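Local atomic coordinates of probable quinone reductase Qor (NADPH:quinone reductase) (Zeta-crystallin homolog protein) (Mycobacterium tuberculosis, PDB entry 4RVU), a protein that binds NADPH and probably uses it to reduce quinones, as other members of the zeta-crystallin-like quinone reductase family do. Residues G206-R209 with E210-G214. Residues are numbered along the deposited sequence; the frame is centred on the assembly and turned at random.
Sequences GRVR and ELTGG
Glu210 N donates to Gly206 O (2.7 Å) and Leu211 N to Arg207 O, the last regular bonds of helix 201-212. Thr212 N keeps a weak bond to Val208 O and also reaches three residues back, to Arg209 O. That oxygen accepts from Gly214 N as well, at 2.6 Å, the two amides reaching it from opposite faces of its carbonyl plane. Gly213, with positive phi (72°), reverses the chain in a Schellman motif that ends the helix, one of those flanking the parallel Rossmann sheet of the NADPH-binding domain; Val208 and Leu211 pack on strand 193-195. Two side-chain hydrogen bonds span the turn. Thr212 OG1, set between its own N and carbonyl carbon (chi1 48°), turns back to donate to Val208 O at 2.6 Å and accepts from Gly216 N in the loop beyond. The Arg209 chain, bent at chi2, arches over the turn, and its NH1 donates to Gly214 O (3.0 Å), which sits at the guanidinium edge; NH2 bonds Ala234 O and Leu236 O, linking it to the end of helix 229-234 and to strand 236-237. Ionic pairing is loose: Arg207 and Glu210 run side by side on the exposed flank, NH1 and OE1 a long 4.0 Å apart.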
ATOM      1  N   GLY A 206      22.025  -1.152  -0.424  1.00 27.23           N
ATOM      2  CA  GLY A 206      23.150  -0.330  -0.007  1.00 27.82           C
ATOM      3  C   GLY A 206      23.554   0.712  -1.050  1.00 27.85           C
ATOM      4  O   GLY A 206      23.825   1.864  -0.701  1.00 28.59           O
ATOM      5  N   ARG A 207      23.583   0.319  -2.322  1.00 34.99           N
ATOM      6  CA  ARG A 207      23.901   1.262  -3.405  1.00 34.28           C
ATOM      7  C   ARG A 207      22.906   2.422  -3.379  1.00 33.93           C
ATOM      8  O   ARG A 207      23.286   3.596  -3.357  1.00 33.47           O
ATOM      9  CB  ARG A 207      23.826   0.575  -4.768  1.00 35.80           C
ATOM     10  CG  ARG A 207      24.291  -0.866  -4.781  1.00 36.73           C
ATOM     11  CD  ARG A 207      25.799  -0.969  -4.642  1.00 36.71           C
ATOM     12  NE  ARG A 207      26.454  -1.072  -5.942  1.00 39.81           N
ATOM     13  CZ  ARG A 207      26.850  -0.027  -6.661  1.00 39.46           C
ATOM     14  NH1 ARG A 207      26.658   1.206  -6.201  1.00 38.80           N
ATOM     15  NH2 ARG A 207      27.437  -0.207  -7.841  1.00 39.97           N
ATOM     16  N   VAL A 208      21.623   2.071  -3.367  1.00 25.20           N
ATOM     17  CA  VAL A 208      20.546   3.057  -3.291  1.00 24.54           C
ATOM     18  C   VAL A 208      20.657   3.939  -2.047  1.00 24.53           C
ATOM     19  O   VAL A 208      20.487   5.158  -2.136  1.00 23.90           O
ATOM     20  CB  VAL A 208      19.164   2.367  -3.353  1.00 24.25           C
ATOM     21  CG1 VAL A 208      18.034   3.390  -3.223  1.00 23.74           C
ATOM     22  CG2 VAL A 208      19.040   1.579  -4.656  1.00 23.24           C
ATOM     23  N   ARG A 209      20.945   3.330  -0.890  1.00 27.52           N
ATOM     24  CA  ARG A 209      21.139   4.098   0.337  1.00 27.80           C
ATOM     25  C   ARG A 209      22.323   5.059   0.194  1.00 26.46           C
ATOM     26  O   ARG A 209      22.229   6.223   0.586  1.00 26.78           O
ATOM     27  CB  ARG A 209      21.350   3.179   1.551  1.00 27.07           C
ATOM     28  CG  ARG A 209      20.212   2.197   1.811  1.00 28.40           C
ATOM     29  CD  ARG A 209      19.353   2.526   3.023  1.00 28.53           C
ATOM     30  NE  ARG A 209      18.161   1.674   3.055  1.00 28.74           N
ATOM     31  CZ  ARG A 209      16.926   2.114   3.272  1.00 27.39           C
ATOM     32  NH1 ARG A 209      16.707   3.401   3.507  1.00 27.30           N
ATOM     33  NH2 ARG A 209      15.911   1.264   3.256  1.00 27.74           N
ATOM     34  N   GLU A 210      23.418   4.564  -0.376  1.00 30.34           N
ATOM     35  CA  GLU A 210      24.595   5.396  -0.640  1.00 31.45           C
ATOM     36  C   GLU A 210      24.206   6.665  -1.386  1.00 31.14           C
ATOM     37  O   GLU A 210      24.637   7.767  -1.033  1.00 30.66           O
ATOM     38  CB  GLU A 210      25.649   4.612  -1.436  1.00 31.64           C
ATOM     39  CG  GLU A 210      26.900   5.422  -1.786  1.00 32.11           C
ATOM     40  CD  GLU A 210      27.945   4.614  -2.533  1.00 34.36           C
ATOM     41  OE1 GLU A 210      27.587   3.594  -3.162  1.00 34.99           O
ATOM     42  OE2 GLU A 210      29.133   5.004  -2.494  1.00 36.63           O
ATOM     43  N   LEU A 211      23.356   6.505  -2.401  1.00 28.61           N
ATOM     44  CA  LEU A 211      22.983   7.611  -3.275  1.00 27.92           C
ATOM     45  C   LEU A 211      21.999   8.567  -2.628  1.00 29.75           C
ATOM     46  O   LEU A 211      21.880   9.720  -3.048  1.00 30.05           O
ATOM     47  CB  LEU A 211      22.380   7.066  -4.573  1.00 28.41           C
ATOM     48  CG  LEU A 211      23.317   6.196  -5.398  1.00 28.68           C
ATOM     49  CD1 LEU A 211      22.541   5.471  -6.485  1.00 28.51           C
ATOM     50  CD2 LEU A 211      24.414   7.064  -6.005  1.00 29.12           C
ATOM     51  N   THR A 212      21.282   8.082  -1.618  1.00 25.66           N
ATOM     52  CA  THR A 212      20.221   8.852  -0.995  1.00 26.69           C
ATOM     53  C   THR A 212      20.585   9.224   0.438  1.00 28.72           C
ATOM     54  O   THR A 212      19.741   9.726   1.194  1.00 27.68           O
ATOM     55  CB  THR A 212      18.895   8.064  -0.985  1.00 26.01           C
ATOM     56  OG1 THR A 212      19.130   6.732  -0.510  1.00 27.13           O
ATOM     57  CG2 THR A 212      18.304   7.988  -2.394  1.00 26.93           C
ATOM     58  N   GLY A 213      21.838   8.961   0.809  1.00 37.38           N
ATOM     59  CA  GLY A 213      22.324   9.295   2.140  1.00 37.30           C
ATOM     60  C   GLY A 213      21.770   8.401   3.232  1.00 36.75           C
ATOM     61  O   GLY A 213      21.566   8.838   4.363  1.00 38.31           O
ATOM     62  N   GLY A 214      21.539   7.137   2.899  1.00 29.54           N
ATOM     63  CA  GLY A 214      20.979   6.196   3.851  1.00 30.82           C
ATOM     64  C   GLY A 214      19.459   6.226   3.903  1.00 30.75           C
ATOM     65  O   GLY A 214      18.843   5.276   4.393  1.00 31.78           O
TER